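PDB 4L8E: glutathione S-transferase enzyme with thioredoxin-like domain from Xenorhabdus nematophila, which binds glutathione, two molecules per subunit, and probably transfers it to electrophilic substrates, as glutathione transferases do. Local coordinates for residues E123-Q126 and W127-W130; Q203-L207 and E208-A212. All blocks are in the same frame, centred on the assembly; numbering follows the deposited sequence.

Both contacts are local and lie in the helical part of the glutathione transferase subunit, in series along the chain. Interaction 1 is a buried run of helix 118-145 at the subunit interface; interaction 2 is the partly buried approach to helix 211-221. Their centres are 22 Å apart and their nearest atoms about 10 Å, so they do not touch. Helix 154-175 joins them, with Val-170 meeting Trp-127 and Trp-130, and Tyr-168 meeting Ile-205. The side chain of Trp-130 is about 7 Å from a bound glutathione and that of Ile-205 about 11 Å. Gln-203, at the start of interaction 2, hydrogen-bonds His-143, which lines a glutathione pocket.

Interaction 1 (E123-Q126 and W127-W130); sequences EQLQ and WLFW
Trp-127 leans back over the turn that holds Glu-123, and its atoms can be followed outward from the backbone. Trp-127 CB rests 3.8 Å from Gln-124 O. With CG turned beside the backbone N (chi1 -72°), the indole swings towards the preceding turn, and Trp-127 CD1 comes within 3.1 Å of Glu-123 O. Next along the rim, Trp-127 NE1 donates to Glu-123 OE2 at 3.0 Å, with an N-H...O angle of 150°. The oxygen lies close to the indole plane, where the N-H points, but is itself met from above the carboxylate plane. A glutamate one turn earlier suits this place: its chain runs alongside the tryptophan, is bent at its CB-CG bond and delivers an acceptor to the one polar atom of a buried ring. At the far end of the six-membered ring, Trp-127 CZ3 sits 3.8 Å above the plane of the Trp-130 indole and over its centre, an edge delivered to a face.

This is helix 118-145 of the helical domain of the glutathione transferase fold, and its i to i+4 hydrogen bonds bring residues one turn apart side by side. Leu-125 O, for example, receives Phe-129 N at 2.9 Å in a nearly straight bond (178°). The same oxygen meets the edge of the Phe-129 ring, with Phe-129 CD2 3.2 Å from Leu-125 O. On that flank the leucines run side by side, Leu-125 CD2 touching Leu-128 CD2 at 4.0 Å, while Leu-128 also reaches Ile-188 and Ala-192 of helix 188-197. The second subunit is met at two places: Phe-129 stacks on its counterpart there, and Trp-127, on another side of the helix, meets Phe-97 of the second subunit edge-to-face. Gln-124 OE1 accepts a hydrogen bond from the backbone N of Ser-115.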
ATOM      1  N   GLU A 123       3.604  14.130   4.101  1.00 17.74           N
ATOM      2  CA  GLU A 123       3.630  14.210   2.645  1.00 15.95           C
ATOM      3  C   GLU A 123       4.432  13.069   2.041  1.00 17.81           C
ATOM      4  O   GLU A 123       3.997  12.429   1.075  1.00 17.62           O
ATOM      5  CB  GLU A 123       4.149  15.574   2.179  1.00 21.66           C
ATOM      6  CG  GLU A 123       4.111  15.765   0.690  1.00 28.80           C
ATOM      7  CD  GLU A 123       2.727  16.079   0.120  1.00 35.35           C
ATOM      8  OE1 GLU A 123       1.758  16.325   0.896  1.00 33.49           O
ATOM      9  OE2 GLU A 123       2.619  16.071  -1.135  1.00 33.26           O
ATOM     10  N   GLN A 124       5.602  12.785   2.613  1.00 15.03           N
ATOM     11  CA  GLN A 124       6.404  11.651   2.165  1.00 13.36           C
ATOM     12  C   GLN A 124       5.656  10.335   2.293  1.00 13.32           C
ATOM     13  O   GLN A 124       5.678   9.525   1.388  1.00 14.33           O
ATOM     14  CB  GLN A 124       7.719  11.614   2.940  1.00 13.64           C
ATOM     15  CG  GLN A 124       8.577  12.783   2.617  1.00 15.62           C
ATOM     16  CD  GLN A 124       9.722  12.977   3.563  1.00 18.45           C
ATOM     17  OE1 GLN A 124       9.718  12.456   4.669  1.00 20.50           O
ATOM     18  NE2 GLN A 124      10.705  13.765   3.142  1.00 19.50           N
ATOM     19  N   LEU A 125       4.970  10.135   3.414  1.00 14.16           N
ATOM     20  CA  LEU A 125       4.296   8.875   3.660  1.00 14.30           C
ATOM     21  C   LEU A 125       3.073   8.727   2.741  1.00 14.09           C
ATOM     22  O   LEU A 125       2.765   7.627   2.288  1.00 12.70           O
ATOM     23  CB  LEU A 125       3.896   8.765   5.127  1.00 15.17           C
ATOM     24  CG  LEU A 125       5.057   8.539   6.099  1.00 18.15           C
ATOM     25  CD1 LEU A 125       4.580   8.698   7.513  1.00 22.02           C
ATOM     26  CD2 LEU A 125       5.671   7.149   5.870  1.00 18.26           C
ATOM     27  N   GLN A 126       2.381   9.823   2.463  1.00 14.68           N
ATOM     28  CA  GLN A 126       1.265   9.773   1.537  1.00 11.54           C
ATOM     29  C   GLN A 126       1.723   9.185   0.202  1.00 15.12           C
ATOM     30  O   GLN A 126       1.073   8.327  -0.389  1.00 14.53           O
ATOM     31  CB  GLN A 126       0.724  11.195   1.368  1.00 15.11           C
ATOM     32  CG  GLN A 126      -0.140  11.474   0.211  1.00 18.91           C
ATOM     33  CD  GLN A 126      -0.379  12.973   0.145  1.00 21.75           C
ATOM     34  OE1 GLN A 126       0.433  13.739  -0.401  1.00 24.61           O
ATOM     35  NE2 GLN A 126      -1.427  13.410   0.784  1.00 14.52           N
ATOM     36  N   TRP A 127       2.862   9.645  -0.270  1.00 12.40           N
ATOM     37  CA  TRP A 127       3.382   9.187  -1.556  1.00 11.44           C
ATOM     38  C   TRP A 127       3.951   7.769  -1.492  1.00 13.37           C
ATOM     39  O   TRP A 127       3.863   7.033  -2.468  1.00 12.89           O
ATOM     40  CB  TRP A 127       4.373  10.214  -2.144  1.00 13.71           C
ATOM     41  CG  TRP A 127       3.667  11.426  -2.629  1.00 13.60           C
ATOM     42  CD1 TRP A 127       3.640  12.646  -2.041  1.00 15.80           C
ATOM     43  CD2 TRP A 127       2.823  11.525  -3.796  1.00 14.24           C
ATOM     44  NE1 TRP A 127       2.841  13.513  -2.770  1.00 16.89           N
ATOM     45  CE2 TRP A 127       2.334  12.837  -3.851  1.00 14.08           C
ATOM     46  CE3 TRP A 127       2.458  10.627  -4.810  1.00 14.69           C
ATOM     47  CZ2 TRP A 127       1.493  13.285  -4.880  1.00 18.37           C
ATOM     48  CZ3 TRP A 127       1.625  11.077  -5.823  1.00 15.77           C
ATOM     49  CH2 TRP A 127       1.152  12.393  -5.848  1.00 17.24           C
ATOM     50  N   LEU A 128       4.556   7.385  -0.362  1.00 12.59           N
ATOM     51  CA  LEU A 128       4.893   5.976  -0.136  1.00 11.90           C
ATOM     52  C   LEU A 128       3.668   5.072  -0.261  1.00 12.69           C
ATOM     53  O   LEU A 128       3.700   4.040  -0.958  1.00 11.98           O
ATOM     54  CB  LEU A 128       5.553   5.804   1.226  1.00 11.93           C
ATOM     55  CG  LEU A 128       5.883   4.365   1.648  1.00 14.05           C
ATOM     56  CD1 LEU A 128       6.917   3.754   0.719  1.00 15.57           C
ATOM     57  CD2 LEU A 128       6.366   4.322   3.080  1.00 13.45           C
ATOM     58  N   PHE A 129       2.606   5.409   0.461  1.00 12.15           N
ATOM     59  CA  PHE A 129       1.380   4.644   0.363  1.00 11.02           C
ATOM     60  C   PHE A 129       0.829   4.625  -1.068  1.00 12.14           C
ATOM     61  O   PHE A 129       0.337   3.579  -1.543  1.00 12.23           O
ATOM     62  CB  PHE A 129       0.330   5.139   1.382  1.00 11.57           C
ATOM     63  CG  PHE A 129       0.507   4.563   2.753  1.00 12.39           C
ATOM     64  CD1 PHE A 129      -0.058   3.328   3.065  1.00 15.64           C
ATOM     65  CD2 PHE A 129       1.203   5.248   3.746  1.00 13.86           C
ATOM     66  CE1 PHE A 129       0.077   2.768   4.350  1.00 15.61           C
ATOM     67  CE2 PHE A 129       1.349   4.708   5.016  1.00 13.75           C
ATOM     68  CZ  PHE A 129       0.772   3.465   5.322  1.00 14.29           C
ATOM     69  N   TRP A 130       0.903   5.758  -1.764  1.00 13.05           N
ATOM     70  CA  TRP A 130       0.415   5.840  -3.146  1.00  9.88           C
ATOM     71  C   TRP A 130       1.181   4.838  -4.023  1.00 10.46           C
ATOM     72  O   TRP A 130       0.583   4.130  -4.846  1.00 12.00           O
ATOM     73  CB  TRP A 130       0.579   7.234  -3.722  1.00 11.84           C
ATOM     74  CG  TRP A 130       0.328   7.363  -5.190  1.00 11.10           C
ATOM     75  CD1 TRP A 130      -0.872   7.507  -5.808  1.00 12.80           C
ATOM     76  CD2 TRP A 130       1.313   7.330  -6.227  1.00 13.63           C
ATOM     77  NE1 TRP A 130      -0.705   7.596  -7.168  1.00 15.75           N
ATOM     78  CE2 TRP A 130       0.637   7.507  -7.448  1.00 12.43           C
ATOM     79  CE3 TRP A 130       2.697   7.223  -6.235  1.00 13.18           C
ATOM     80  CZ2 TRP A 130       1.304   7.544  -8.675  1.00 15.52           C
ATOM     81  CZ3 TRP A 130       3.360   7.260  -7.459  1.00 13.00           C
ATOM     82  CH2 TRP A 130       2.668   7.416  -8.654  1.00 14.62           C
TER

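Interaction 2 (Q203-L207 and E208-A212); sequences QKINL and EDYPA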
ATOM      1  N   GLN A 203       6.771  -1.375 -19.519  1.00 27.03           N
ATOM      2  CA  GLN A 203       5.370  -1.017 -19.331  1.00 25.14           C
ATOM      3  C   GLN A 203       4.806  -0.359 -20.580  1.00 26.54           C
ATOM      4  O   GLN A 203       3.643   0.024 -20.621  1.00 25.97           O
ATOM      5  CB  GLN A 203       5.234  -0.068 -18.147  1.00 20.49           C
ATOM      6  CG  GLN A 203       5.575  -0.697 -16.799  1.00 20.28           C
ATOM      7  CD  GLN A 203       6.222   0.261 -15.831  1.00 18.48           C
ATOM      8  OE1 GLN A 203       6.139   1.475 -15.989  1.00 20.80           O
ATOM      9  NE2 GLN A 203       6.881  -0.275 -14.816  1.00 19.45           N
ATOM     10  N   LYS A 204       5.643  -0.244 -21.612  1.00 26.70           N
ATOM     11  CA  LYS A 204       5.265   0.389 -22.867  1.00 26.25           C
ATOM     12  C   LYS A 204       4.839   1.844 -22.668  1.00 27.28           C
ATOM     13  O   LYS A 204       4.012   2.373 -23.430  1.00 31.50           O
ATOM     14  CB  LYS A 204       4.158  -0.396 -23.566  1.00 28.51           C
ATOM     15  CG  LYS A 204       4.536  -1.821 -23.894  1.00 40.19           C
ATOM     16  CD  LYS A 204       3.355  -2.558 -24.495  1.00 54.91           C
ATOM     17  CE  LYS A 204       3.791  -3.634 -25.459  1.00 62.08           C
ATOM     18  NZ  LYS A 204       4.483  -4.746 -24.770  1.00 64.11           N
ATOM     19  N   ILE A 205       5.427   2.484 -21.665  1.00 25.25           N
ATOM     20  CA  ILE A 205       5.200   3.892 -21.397  1.00 25.10           C
ATOM     21  C   ILE A 205       6.149   4.784 -22.218  1.00 30.06           C
ATOM     22  O   ILE A 205       7.359   4.559 -22.251  1.00 32.62           O
ATOM     23  CB  ILE A 205       5.364   4.175 -19.891  1.00 24.60           C
ATOM     24  CG1 ILE A 205       4.122   3.726 -19.113  1.00 23.81           C
ATOM     25  CG2 ILE A 205       5.669   5.645 -19.614  1.00 26.03           C
ATOM     26  CD1 ILE A 205       2.887   4.580 -19.373  1.00 23.71           C
ATOM     27  N   ASN A 206       5.598   5.795 -22.877  1.00 30.01           N
ATOM     28  CA  ASN A 206       6.409   6.799 -23.570  1.00 30.94           C
ATOM     29  C   ASN A 206       6.831   7.875 -22.595  1.00 31.52           C
ATOM     30  O   ASN A 206       6.051   8.753 -22.224  1.00 30.95           O
ATOM     31  CB  ASN A 206       5.654   7.440 -24.734  1.00 30.26           C
ATOM     32  CG  ASN A 206       6.493   8.482 -25.479  1.00 35.17           C
ATOM     33  OD1 ASN A 206       7.679   8.655 -25.200  1.00 38.51           O
ATOM     34  ND2 ASN A 206       5.875   9.178 -26.414  1.00 43.38           N
ATOM     35  N   LEU A 207       8.084   7.806 -22.184  1.00 32.45           N
ATOM     36  CA  LEU A 207       8.571   8.681 -21.141  1.00 36.76           C
ATOM     37  C   LEU A 207       8.653  10.136 -21.576  1.00 35.59           C
ATOM     38  O   LEU A 207       8.707  11.038 -20.736  1.00 36.23           O
ATOM     39  CB  LEU A 207       9.928   8.183 -20.673  1.00 41.17           C
ATOM     40  CG  LEU A 207      10.411   8.758 -19.363  1.00 38.01           C
ATOM     41  CD1 LEU A 207       9.459   8.416 -18.235  1.00 35.85           C
ATOM     42  CD2 LEU A 207      11.816   8.223 -19.107  1.00 43.09           C
ATOM     43  N   GLU A 208       8.648  10.373 -22.885  1.00 39.02           N
ATOM     44  CA  GLU A 208       8.613  11.726 -23.401  1.00 39.24           C
ATOM     45  C   GLU A 208       7.307  12.431 -23.038  1.00 35.78           C
ATOM     46  O   GLU A 208       7.247  13.654 -23.038  1.00 33.88           O
ATOM     47  CB  GLU A 208       8.812  11.728 -24.921  1.00 48.32           C
ATOM     48  CG  GLU A 208      10.125  11.096 -25.361  1.00 51.47           C
ATOM     49  CD  GLU A 208      11.351  11.801 -24.787  1.00 60.73           C
ATOM     50  OE1 GLU A 208      11.524  13.010 -25.047  1.00 67.78           O
ATOM     51  OE2 GLU A 208      12.144  11.145 -24.077  1.00 58.39           O
ATOM     52  N   ASP A 209       6.261  11.668 -22.730  1.00 33.96           N
ATOM     53  CA  ASP A 209       4.998  12.273 -22.300  1.00 34.15           C
ATOM     54  C   ASP A 209       5.079  12.802 -20.863  1.00 33.72           C
ATOM     55  O   ASP A 209       4.198  13.540 -20.412  1.00 29.32           O
ATOM     56  CB  ASP A 209       3.849  11.261 -22.401  1.00 35.08           C
ATOM     57  CG  ASP A 209       3.396  11.013 -23.834  1.00 39.95           C
ATOM     58  OD1 ASP A 209       3.736  11.808 -24.741  1.00 38.56           O
ATOM     59  OD2 ASP A 209       2.670  10.018 -24.049  1.00 36.28           O
ATOM     60  N   TYR A 210       6.136  12.424 -20.144  1.00 25.37           N
ATOM     61  CA  TYR A 210       6.277  12.731 -18.717  1.00 23.66           C
ATOM     62  C   TYR A 210       7.692  13.280 -18.441  1.00 24.80           C
ATOM     63  O   TYR A 210       8.515  12.619 -17.803  1.00 22.76           O
ATOM     64  CB  TYR A 210       5.984  11.487 -17.878  1.00 22.76           C
ATOM     65  CG  TYR A 210       4.719  10.782 -18.318  1.00 23.36           C
ATOM     66  CD1 TYR A 210       3.469  11.285 -17.985  1.00 23.99           C
ATOM     67  CD2 TYR A 210       4.771   9.651 -19.136  1.00 23.44           C
ATOM     68  CE1 TYR A 210       2.317  10.680 -18.432  1.00 23.53           C
ATOM     69  CE2 TYR A 210       3.614   9.024 -19.565  1.00 25.07           C
ATOM     70  CZ  TYR A 210       2.393   9.553 -19.223  1.00 26.86           C
ATOM     71  OH  TYR A 210       1.229   8.948 -19.656  1.00 23.49           O
ATOM     72  N   PRO A 211       7.956  14.507 -18.883  1.00 23.12           N
ATOM     73  CA  PRO A 211       9.324  15.048 -18.855  1.00 26.07           C
ATOM     74  C   PRO A 211       9.874  15.227 -17.439  1.00 28.71           C
ATOM     75  O   PRO A 211      11.087  15.060 -17.254  1.00 25.00           O
ATOM     76  CB  PRO A 211       9.211  16.385 -19.590  1.00 27.63           C
ATOM     77  CG  PRO A 211       7.771  16.690 -19.675  1.00 33.35           C
ATOM     78  CD  PRO A 211       7.003  15.422 -19.540  1.00 26.07           C
ATOM     79  N   ALA A 212       9.019  15.547 -16.463  1.00 21.39           N
ATOM     80  CA  ALA A 212       9.483  15.668 -15.093  1.00 19.86           C
ATOM     81  C   ALA A 212       9.883  14.322 -14.533  1.00 18.31           C
ATOM     82  O   ALA A 212      10.837  14.231 -13.767  1.00 19.37           O
ATOM     83  CB  ALA A 212       8.431  16.311 -14.204  1.00 22.94           C
TER
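Asn-206 OD1 accepts the backbone N-H of Glu-208 at 3.0 Å, with an N-H...O angle of 145°. The side chain reaches forward because CG stands opposite the backbone N (chi1 -179°), which lays the amide beside the carbonyl carbon and along the outgoing chain. The donor comes in well above the plane of the amide. CB of Glu-208 lies against Asn-206 OD1 at 3.3 Å. A side-chain oxygen closing on the N-H two residues ahead makes an Asx turn, for which asparagine has just the right length.

The main-chain oxygen of Asn-206 takes the next N-H, that of Asp-209, also at 3.0 Å, and Leu-207 O takes Tyr-210 N at 3.0 Å. These i to i+3 bonds are those of a short 3-10 turn, with which the loop after helix 188-197 winds up towards helix 211-221. Tyr-210 holds the N-cap position there, and Pro-211 opens the helix, where a residue without an N-H costs no bond.

The Tyr-210 ring folds back over the turn. Tyr-210 CD2 lies 3.5 Å from Asn-206 O, while Tyr-210 CE2 meets the CG2 branch of Ile-205 at 4.0 Å, the two side chains crossing at about a right angle. Over one face, towards the rim, sits CB of Asp-209, 3.6 Å above the plane of the Tyr-210 ring. A broad ring suits this spot, since it also reaches Gln-165 and Asn-172 of helix 154-175. Leu-207 sends its branched apolar chain the other way, onto Val-213 and Leu-217 of helix 211-221. Exposed Glu-208 curls at chi2 (-60°), and its OE2 makes a salt bridge with Lys-214 in the first turns of that helix.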